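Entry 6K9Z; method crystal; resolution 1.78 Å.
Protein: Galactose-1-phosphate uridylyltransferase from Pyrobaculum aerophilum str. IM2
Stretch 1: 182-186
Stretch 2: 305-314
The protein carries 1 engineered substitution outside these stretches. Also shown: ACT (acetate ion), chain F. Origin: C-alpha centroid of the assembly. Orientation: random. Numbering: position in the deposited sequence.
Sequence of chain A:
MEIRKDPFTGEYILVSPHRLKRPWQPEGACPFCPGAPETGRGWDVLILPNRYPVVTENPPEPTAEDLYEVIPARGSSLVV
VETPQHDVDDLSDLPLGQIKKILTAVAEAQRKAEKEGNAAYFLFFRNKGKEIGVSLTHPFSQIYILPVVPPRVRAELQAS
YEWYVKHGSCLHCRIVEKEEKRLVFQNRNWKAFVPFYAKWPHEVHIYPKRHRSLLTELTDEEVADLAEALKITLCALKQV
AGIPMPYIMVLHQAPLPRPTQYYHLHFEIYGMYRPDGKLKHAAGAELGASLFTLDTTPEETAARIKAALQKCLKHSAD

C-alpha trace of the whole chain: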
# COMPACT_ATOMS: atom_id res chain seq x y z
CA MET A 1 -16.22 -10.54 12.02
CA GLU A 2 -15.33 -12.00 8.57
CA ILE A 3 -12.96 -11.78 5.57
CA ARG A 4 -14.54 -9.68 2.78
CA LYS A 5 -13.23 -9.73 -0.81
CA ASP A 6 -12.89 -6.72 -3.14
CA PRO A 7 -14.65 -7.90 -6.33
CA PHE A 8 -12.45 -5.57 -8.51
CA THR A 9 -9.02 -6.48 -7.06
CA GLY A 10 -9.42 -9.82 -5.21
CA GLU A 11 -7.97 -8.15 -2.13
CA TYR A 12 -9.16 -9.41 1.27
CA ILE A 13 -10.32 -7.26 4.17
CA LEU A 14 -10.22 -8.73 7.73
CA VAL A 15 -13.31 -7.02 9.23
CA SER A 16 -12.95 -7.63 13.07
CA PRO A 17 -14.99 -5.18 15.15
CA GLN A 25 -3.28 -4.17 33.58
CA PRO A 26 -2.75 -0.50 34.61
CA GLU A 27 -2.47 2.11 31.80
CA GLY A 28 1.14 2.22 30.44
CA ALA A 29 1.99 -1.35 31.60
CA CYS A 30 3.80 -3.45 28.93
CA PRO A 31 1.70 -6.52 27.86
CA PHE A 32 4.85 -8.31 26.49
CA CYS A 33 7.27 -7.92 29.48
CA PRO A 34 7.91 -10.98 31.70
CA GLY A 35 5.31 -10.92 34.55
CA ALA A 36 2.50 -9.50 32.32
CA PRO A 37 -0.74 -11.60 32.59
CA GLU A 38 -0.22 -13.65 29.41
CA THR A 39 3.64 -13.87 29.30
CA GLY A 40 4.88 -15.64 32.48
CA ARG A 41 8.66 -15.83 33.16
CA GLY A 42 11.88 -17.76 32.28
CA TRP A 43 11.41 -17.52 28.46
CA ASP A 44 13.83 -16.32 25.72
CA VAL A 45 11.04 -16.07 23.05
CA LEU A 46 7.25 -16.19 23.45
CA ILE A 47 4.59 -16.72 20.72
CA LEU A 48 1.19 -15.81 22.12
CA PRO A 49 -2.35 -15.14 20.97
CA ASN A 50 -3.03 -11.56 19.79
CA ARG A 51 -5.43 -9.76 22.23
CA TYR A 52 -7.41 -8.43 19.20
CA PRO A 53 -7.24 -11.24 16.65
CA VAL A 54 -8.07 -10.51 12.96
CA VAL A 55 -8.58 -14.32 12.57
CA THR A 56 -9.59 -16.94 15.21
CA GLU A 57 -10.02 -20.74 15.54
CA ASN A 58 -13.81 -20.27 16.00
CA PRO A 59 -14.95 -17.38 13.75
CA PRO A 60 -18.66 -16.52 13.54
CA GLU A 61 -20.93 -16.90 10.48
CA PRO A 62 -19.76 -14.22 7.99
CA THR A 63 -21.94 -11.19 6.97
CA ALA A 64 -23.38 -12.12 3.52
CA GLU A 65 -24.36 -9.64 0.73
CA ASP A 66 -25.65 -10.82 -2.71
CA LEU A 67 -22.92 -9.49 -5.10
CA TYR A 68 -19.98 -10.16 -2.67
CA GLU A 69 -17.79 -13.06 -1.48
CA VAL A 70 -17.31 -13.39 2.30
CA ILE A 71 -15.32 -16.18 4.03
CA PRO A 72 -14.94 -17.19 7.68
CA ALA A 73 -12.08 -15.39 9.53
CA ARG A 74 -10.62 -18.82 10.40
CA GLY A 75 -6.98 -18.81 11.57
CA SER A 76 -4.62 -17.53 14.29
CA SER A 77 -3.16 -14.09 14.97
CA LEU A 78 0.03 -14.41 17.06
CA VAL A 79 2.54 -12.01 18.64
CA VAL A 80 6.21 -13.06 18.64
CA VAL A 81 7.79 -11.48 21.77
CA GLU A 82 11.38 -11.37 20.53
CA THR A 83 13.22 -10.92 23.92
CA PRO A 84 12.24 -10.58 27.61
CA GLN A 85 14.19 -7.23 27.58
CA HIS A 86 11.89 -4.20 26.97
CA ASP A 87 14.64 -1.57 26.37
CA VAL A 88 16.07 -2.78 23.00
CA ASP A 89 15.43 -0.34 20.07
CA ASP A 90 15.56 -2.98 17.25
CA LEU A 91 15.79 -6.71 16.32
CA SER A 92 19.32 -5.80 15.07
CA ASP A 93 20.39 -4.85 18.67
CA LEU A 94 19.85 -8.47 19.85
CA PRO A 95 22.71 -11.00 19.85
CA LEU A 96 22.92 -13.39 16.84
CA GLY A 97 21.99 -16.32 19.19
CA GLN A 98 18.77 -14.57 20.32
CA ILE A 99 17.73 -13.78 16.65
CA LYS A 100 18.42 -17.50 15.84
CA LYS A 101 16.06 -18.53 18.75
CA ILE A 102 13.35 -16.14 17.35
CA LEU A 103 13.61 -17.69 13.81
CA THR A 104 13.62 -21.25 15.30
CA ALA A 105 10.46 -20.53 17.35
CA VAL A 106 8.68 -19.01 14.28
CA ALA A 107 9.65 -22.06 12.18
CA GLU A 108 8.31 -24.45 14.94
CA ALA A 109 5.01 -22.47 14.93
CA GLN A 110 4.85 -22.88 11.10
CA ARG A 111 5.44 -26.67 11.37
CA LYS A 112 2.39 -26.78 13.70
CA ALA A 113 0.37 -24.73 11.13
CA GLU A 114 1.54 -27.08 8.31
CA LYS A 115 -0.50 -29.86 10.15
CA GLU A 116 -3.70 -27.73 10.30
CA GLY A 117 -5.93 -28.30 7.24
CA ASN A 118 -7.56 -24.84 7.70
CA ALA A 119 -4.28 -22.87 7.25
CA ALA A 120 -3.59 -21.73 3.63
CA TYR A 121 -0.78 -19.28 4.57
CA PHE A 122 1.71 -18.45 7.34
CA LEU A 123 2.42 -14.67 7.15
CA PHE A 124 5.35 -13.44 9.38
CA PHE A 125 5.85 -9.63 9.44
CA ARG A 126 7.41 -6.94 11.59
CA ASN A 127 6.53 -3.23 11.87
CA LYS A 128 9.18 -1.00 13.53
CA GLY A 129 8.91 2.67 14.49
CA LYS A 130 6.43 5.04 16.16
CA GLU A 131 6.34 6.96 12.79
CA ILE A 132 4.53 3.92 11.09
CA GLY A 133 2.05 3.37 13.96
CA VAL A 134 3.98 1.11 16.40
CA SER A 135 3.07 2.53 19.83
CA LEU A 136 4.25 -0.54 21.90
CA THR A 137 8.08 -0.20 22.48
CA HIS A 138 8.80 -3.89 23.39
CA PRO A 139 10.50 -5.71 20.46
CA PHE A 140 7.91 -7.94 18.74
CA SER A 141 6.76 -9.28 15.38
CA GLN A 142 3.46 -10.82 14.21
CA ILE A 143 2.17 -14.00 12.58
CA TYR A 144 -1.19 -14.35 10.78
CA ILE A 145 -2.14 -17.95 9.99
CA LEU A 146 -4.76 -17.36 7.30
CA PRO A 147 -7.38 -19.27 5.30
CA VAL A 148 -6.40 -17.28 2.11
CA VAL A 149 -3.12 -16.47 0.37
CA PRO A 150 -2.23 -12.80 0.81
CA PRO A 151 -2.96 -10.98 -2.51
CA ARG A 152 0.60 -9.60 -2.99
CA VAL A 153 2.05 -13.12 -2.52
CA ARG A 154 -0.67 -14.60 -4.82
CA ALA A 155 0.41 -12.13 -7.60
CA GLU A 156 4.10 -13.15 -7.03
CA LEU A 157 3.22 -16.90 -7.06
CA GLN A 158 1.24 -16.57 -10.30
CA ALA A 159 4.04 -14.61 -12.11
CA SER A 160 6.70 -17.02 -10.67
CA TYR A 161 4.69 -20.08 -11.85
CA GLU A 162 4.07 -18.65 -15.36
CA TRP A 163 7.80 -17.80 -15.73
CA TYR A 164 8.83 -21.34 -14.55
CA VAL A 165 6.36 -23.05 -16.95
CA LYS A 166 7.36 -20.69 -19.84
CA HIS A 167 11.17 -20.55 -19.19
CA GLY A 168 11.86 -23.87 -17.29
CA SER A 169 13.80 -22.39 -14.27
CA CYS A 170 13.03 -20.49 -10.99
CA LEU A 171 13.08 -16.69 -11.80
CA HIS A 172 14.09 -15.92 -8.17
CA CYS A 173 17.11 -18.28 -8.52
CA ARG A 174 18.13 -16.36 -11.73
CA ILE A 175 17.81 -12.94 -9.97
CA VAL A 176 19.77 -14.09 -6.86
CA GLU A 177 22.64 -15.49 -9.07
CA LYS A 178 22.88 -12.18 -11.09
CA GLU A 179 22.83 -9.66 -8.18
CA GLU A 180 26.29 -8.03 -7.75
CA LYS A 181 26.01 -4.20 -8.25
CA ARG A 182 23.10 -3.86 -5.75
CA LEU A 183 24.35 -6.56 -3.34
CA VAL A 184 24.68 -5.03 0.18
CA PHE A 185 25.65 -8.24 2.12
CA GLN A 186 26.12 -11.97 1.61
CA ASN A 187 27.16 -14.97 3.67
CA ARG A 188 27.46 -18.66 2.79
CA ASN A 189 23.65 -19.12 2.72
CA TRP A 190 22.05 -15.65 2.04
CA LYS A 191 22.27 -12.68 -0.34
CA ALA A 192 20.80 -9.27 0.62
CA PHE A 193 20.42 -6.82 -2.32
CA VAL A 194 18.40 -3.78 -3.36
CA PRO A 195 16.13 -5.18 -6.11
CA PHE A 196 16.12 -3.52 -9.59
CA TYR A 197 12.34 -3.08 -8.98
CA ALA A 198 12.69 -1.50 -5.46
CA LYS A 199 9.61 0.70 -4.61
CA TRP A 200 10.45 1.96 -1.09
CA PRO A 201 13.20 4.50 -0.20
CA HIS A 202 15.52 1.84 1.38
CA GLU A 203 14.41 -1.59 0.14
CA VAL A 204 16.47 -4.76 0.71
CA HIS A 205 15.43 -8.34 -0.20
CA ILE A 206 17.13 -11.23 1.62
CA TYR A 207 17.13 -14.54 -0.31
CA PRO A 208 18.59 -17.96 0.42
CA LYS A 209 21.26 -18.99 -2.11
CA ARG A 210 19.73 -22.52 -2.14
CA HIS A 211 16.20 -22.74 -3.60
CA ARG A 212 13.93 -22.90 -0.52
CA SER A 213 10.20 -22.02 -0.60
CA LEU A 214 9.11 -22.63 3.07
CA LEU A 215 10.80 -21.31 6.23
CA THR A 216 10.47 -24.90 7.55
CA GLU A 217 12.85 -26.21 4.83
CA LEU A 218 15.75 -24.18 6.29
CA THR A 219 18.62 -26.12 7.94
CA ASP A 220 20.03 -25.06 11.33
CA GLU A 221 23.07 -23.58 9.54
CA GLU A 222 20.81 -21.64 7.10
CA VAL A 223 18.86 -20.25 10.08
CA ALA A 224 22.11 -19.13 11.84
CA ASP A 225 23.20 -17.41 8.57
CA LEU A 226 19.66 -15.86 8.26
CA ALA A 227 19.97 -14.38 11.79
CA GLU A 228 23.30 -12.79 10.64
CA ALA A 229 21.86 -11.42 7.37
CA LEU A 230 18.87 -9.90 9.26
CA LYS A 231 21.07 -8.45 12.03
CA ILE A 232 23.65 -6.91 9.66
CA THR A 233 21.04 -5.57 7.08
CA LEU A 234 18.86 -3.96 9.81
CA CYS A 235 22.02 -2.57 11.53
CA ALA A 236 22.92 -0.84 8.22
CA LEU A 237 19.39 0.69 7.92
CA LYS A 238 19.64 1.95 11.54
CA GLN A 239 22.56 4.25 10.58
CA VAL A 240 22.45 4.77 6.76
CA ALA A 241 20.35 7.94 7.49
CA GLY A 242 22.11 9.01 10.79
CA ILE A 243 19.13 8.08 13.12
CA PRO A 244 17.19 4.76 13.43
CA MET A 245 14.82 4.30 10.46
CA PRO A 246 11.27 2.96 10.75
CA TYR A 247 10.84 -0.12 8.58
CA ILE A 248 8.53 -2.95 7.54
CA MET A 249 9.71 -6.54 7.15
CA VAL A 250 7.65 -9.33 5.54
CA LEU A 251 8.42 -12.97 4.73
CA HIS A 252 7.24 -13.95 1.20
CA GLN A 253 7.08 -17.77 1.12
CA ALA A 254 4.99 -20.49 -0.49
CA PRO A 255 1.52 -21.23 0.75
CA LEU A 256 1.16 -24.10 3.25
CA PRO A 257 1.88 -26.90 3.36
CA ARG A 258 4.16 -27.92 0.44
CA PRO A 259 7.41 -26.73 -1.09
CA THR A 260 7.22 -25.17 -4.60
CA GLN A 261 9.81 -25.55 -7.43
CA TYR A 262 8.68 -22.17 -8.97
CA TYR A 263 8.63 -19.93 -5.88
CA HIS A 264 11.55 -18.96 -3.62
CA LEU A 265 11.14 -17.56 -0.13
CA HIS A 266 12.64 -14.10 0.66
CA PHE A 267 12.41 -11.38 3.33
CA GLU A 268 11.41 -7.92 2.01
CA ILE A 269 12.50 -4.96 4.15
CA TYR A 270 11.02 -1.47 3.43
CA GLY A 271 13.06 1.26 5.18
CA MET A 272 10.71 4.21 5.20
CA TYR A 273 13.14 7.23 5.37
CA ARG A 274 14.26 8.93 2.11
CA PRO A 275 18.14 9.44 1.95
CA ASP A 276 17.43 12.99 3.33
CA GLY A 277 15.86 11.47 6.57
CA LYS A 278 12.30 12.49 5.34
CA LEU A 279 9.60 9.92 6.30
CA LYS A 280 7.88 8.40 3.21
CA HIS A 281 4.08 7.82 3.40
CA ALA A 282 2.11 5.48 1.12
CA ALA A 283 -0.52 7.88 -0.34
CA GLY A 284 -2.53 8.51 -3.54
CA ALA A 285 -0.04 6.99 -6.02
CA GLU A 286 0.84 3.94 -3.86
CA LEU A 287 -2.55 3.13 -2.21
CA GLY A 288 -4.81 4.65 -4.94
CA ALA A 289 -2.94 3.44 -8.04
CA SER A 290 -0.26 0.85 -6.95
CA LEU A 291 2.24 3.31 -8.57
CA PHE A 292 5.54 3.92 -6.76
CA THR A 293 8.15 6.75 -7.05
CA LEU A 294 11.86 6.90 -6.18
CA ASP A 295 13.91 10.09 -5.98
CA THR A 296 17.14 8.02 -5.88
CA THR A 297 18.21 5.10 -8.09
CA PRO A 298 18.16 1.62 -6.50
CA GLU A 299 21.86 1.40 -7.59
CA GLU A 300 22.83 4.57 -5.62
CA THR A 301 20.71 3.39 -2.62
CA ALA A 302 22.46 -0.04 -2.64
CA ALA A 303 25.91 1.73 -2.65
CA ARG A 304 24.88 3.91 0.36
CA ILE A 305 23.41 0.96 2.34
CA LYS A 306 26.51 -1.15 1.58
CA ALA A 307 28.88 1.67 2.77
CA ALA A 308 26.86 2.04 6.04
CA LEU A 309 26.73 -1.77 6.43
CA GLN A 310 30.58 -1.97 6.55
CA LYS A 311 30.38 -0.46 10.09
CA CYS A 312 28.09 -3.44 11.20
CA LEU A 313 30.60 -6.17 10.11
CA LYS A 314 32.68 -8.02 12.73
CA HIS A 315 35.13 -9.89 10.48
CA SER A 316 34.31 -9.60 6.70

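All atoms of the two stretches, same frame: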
# COMPACT_ATOMS: atom_id res chain seq x y z
N ARG A 182 24.00 -4.30 -6.85
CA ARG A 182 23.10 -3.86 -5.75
C ARG A 182 23.24 -4.77 -4.53
O ARG A 182 22.40 -4.65 -3.63
CB ARG A 182 21.65 -3.78 -6.25
CG ARG A 182 21.36 -2.54 -7.09
CD ARG A 182 19.96 -2.57 -7.68
NE ARG A 182 19.73 -3.84 -8.34
CZ ARG A 182 19.92 -4.07 -9.63
NH1 ARG A 182 20.33 -3.09 -10.42
NH2 ARG A 182 19.69 -5.27 -10.13
N LEU A 183 24.24 -5.66 -4.51
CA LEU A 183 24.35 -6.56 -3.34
C LEU A 183 24.80 -5.69 -2.17
O LEU A 183 25.74 -4.92 -2.37
CB LEU A 183 25.38 -7.65 -3.67
CG LEU A 183 25.50 -8.81 -2.69
CD1 LEU A 183 24.20 -9.58 -2.52
CD2 LEU A 183 26.55 -9.80 -3.18
N VAL A 184 24.21 -5.80 -1.00
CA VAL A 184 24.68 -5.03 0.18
C VAL A 184 25.39 -5.97 1.17
O VAL A 184 26.26 -5.49 1.90
CB VAL A 184 23.56 -4.24 0.85
CG1 VAL A 184 22.99 -3.22 -0.12
CG2 VAL A 184 22.52 -5.16 1.44
N PHE A 185 25.05 -7.27 1.18
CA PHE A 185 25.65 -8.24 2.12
C PHE A 185 25.42 -9.65 1.59
O PHE A 185 24.38 -9.94 0.98
CB PHE A 185 25.11 -8.06 3.53
CG PHE A 185 25.60 -9.11 4.48
CD1 PHE A 185 26.90 -9.07 4.96
CD2 PHE A 185 24.79 -10.17 4.89
CE1 PHE A 185 27.38 -10.04 5.84
CE2 PHE A 185 25.31 -11.18 5.70
CZ PHE A 185 26.59 -11.11 6.18
N GLN A 186 26.38 -10.55 1.85
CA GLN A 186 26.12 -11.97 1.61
C GLN A 186 26.95 -12.76 2.59
O GLN A 186 27.99 -12.28 3.08
CB GLN A 186 26.40 -12.34 0.16
CG GLN A 186 27.90 -12.38 -0.15
CD GLN A 186 28.12 -12.72 -1.60
OE1 GLN A 186 27.57 -13.70 -2.10
NE2 GLN A 186 28.92 -11.90 -2.29
N ILE A 305 23.70 1.99 1.31
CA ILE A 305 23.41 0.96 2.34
C ILE A 305 24.68 0.15 2.57
O ILE A 305 25.05 -0.07 3.73
CB ILE A 305 22.22 0.07 1.94
CG1 ILE A 305 20.93 0.89 1.87
CG2 ILE A 305 22.08 -1.14 2.85
CD1 ILE A 305 19.77 0.11 1.40
N LYS A 306 25.31 -0.29 1.49
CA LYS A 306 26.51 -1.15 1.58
C LYS A 306 27.61 -0.41 2.36
O LYS A 306 28.27 -1.06 3.24
CB LYS A 306 26.97 -1.64 0.22
CG LYS A 306 28.10 -2.68 0.25
CD LYS A 306 28.52 -2.95 -1.16
CE LYS A 306 28.86 -4.39 -1.40
NZ LYS A 306 30.21 -4.64 -0.86
N ALA A 307 27.82 0.88 2.10
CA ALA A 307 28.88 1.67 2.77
C ALA A 307 28.55 1.68 4.27
O ALA A 307 29.49 1.47 5.10
CB ALA A 307 28.99 3.06 2.18
N ALA A 308 27.28 1.95 4.62
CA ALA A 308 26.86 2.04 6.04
C ALA A 308 27.06 0.68 6.70
O ALA A 308 27.44 0.62 7.90
CB ALA A 308 25.41 2.49 6.18
N LEU A 309 26.76 -0.37 5.96
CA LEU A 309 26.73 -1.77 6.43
C LEU A 309 28.13 -2.21 6.83
O LEU A 309 28.22 -3.08 7.71
CB LEU A 309 26.17 -2.63 5.30
CG LEU A 309 25.86 -4.07 5.68
CD1 LEU A 309 24.62 -4.55 4.92
CD2 LEU A 309 27.04 -4.98 5.43
N GLN A 310 29.17 -1.64 6.23
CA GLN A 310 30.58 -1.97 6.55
C GLN A 310 30.83 -1.75 8.04
O GLN A 310 31.63 -2.52 8.63
CB GLN A 310 31.60 -1.14 5.75
CG GLN A 310 31.51 -1.39 4.25
CD GLN A 310 31.36 -2.83 3.83
OE1 GLN A 310 32.35 -3.57 3.77
NE2 GLN A 310 30.15 -3.26 3.47
N LYS A 311 30.16 -0.79 8.65
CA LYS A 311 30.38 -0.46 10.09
C LYS A 311 29.68 -1.50 10.98
O LYS A 311 30.06 -1.56 12.17
CB LYS A 311 29.91 0.98 10.37
CG LYS A 311 30.46 2.03 9.41
CD LYS A 311 29.81 3.42 9.54
CE LYS A 311 29.97 4.04 10.92
NZ LYS A 311 31.33 3.86 11.50
N CYS A 312 28.80 -2.36 10.43
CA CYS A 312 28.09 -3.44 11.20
C CYS A 312 28.84 -4.79 11.16
O CYS A 312 28.36 -5.75 11.81
CB CYS A 312 26.69 -3.65 10.66
SG CYS A 312 25.74 -2.10 10.76
N LEU A 313 29.86 -4.89 10.31
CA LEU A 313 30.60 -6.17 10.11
C LEU A 313 31.62 -6.37 11.22
O LEU A 313 32.21 -5.41 11.69
CB LEU A 313 31.29 -6.18 8.74
CG LEU A 313 30.37 -6.02 7.54
CD1 LEU A 313 31.18 -5.88 6.28
CD2 LEU A 313 29.42 -7.21 7.43
N LYS A 314 31.82 -7.64 11.61
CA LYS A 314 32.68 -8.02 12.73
C LYS A 314 33.96 -8.60 12.16
O LYS A 314 34.99 -8.51 12.84
CB LYS A 314 31.95 -9.03 13.63
CG LYS A 314 30.67 -8.45 14.27
CD LYS A 314 30.97 -7.61 15.51
CE LYS A 314 29.83 -6.72 16.00
NZ LYS A 314 28.68 -7.50 16.54
C ACT F . 30.45 -10.33 9.65
O ACT F . 30.12 -9.94 10.79
OXT ACT F . 29.80 -11.18 8.90
CH3 ACT F . 31.66 -9.76 9.11
O HOH W 1 28.95 -5.81 2.16

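The contact between strand 183-186 and the helix that includes residues 305-309 is centred on Val184, which has the largest area covered by the opposing stretch. Its chi1 is m, and its methyl groups pack against Ile305 and Leu309: CG1 of Val184 lies 3.7 Å from CG2 of Ile305, and CG2 of Val184 lies 4.1 Å from CD1 of Leu309. Ile305 and Leu309 are one helical turn apart, linked by the backbone hydrogen bond from Leu309 N to Ile305 O (2.8 Å), and both direct their CA-to-CB bonds toward the strand. The axes of strand and helix run in broadly similar directions, 38° apart, and come within 7.8 Å of each other.

Leu309 also extends the apolar surface to the next strand residue. Its CD1 packs 3.8 Å from CB of Phe185 and 3.6 Å from the carbonyl oxygen, O, of Val184, so this one methyl touches both backbone and side chain of the strand. The Phe185 ring reaches Leu313, with CE1 of Phe185 3.8 Å from CD2 of Leu313. The CA-to-CB bond of Leu313 points sideways, but the end of its side chain comes nearer to the strand. Both leucines approach the ring obliquely. An acetate ion, probably from the crystallisation liquor, places OXT at the ring edge and accepts a hydrogen bond through its O atom from Lys314 N (3.0 Å).

Lys306 forms the exposed margin. CA of Lys306 lies 4.5 Å from CA of Val184, the closest backbone register between the stretches, and the aliphatic chain of Lys306 runs along the strand carbonyls: CG of Lys306 lies 3.7 Å from O of Val184, and CE of Lys306 lies 3.3 Å from O of Leu183. The latter carbonyl is buried by the contact and has no hydrogen-bonding partner in the model; a methylene group, rather than a donor, is what Lys306 sets closest to it.

No direct hydrogen bond joins the two stretches. Instead, a water donates to O of Val184, 2.7 Å from the water O, and accepts from NE2 of Gln310, 3.1 Å from the same water O. A weak hydrogen bond from NZ of Lys306 to this water O, at 3.5 Å, adds a third link. Although Gln310 directs its CA-to-CB bond away from the strand, the end of its side chain comes nearer, and its NE2 also donates to O of Lys306 (2.9 Å, 159°).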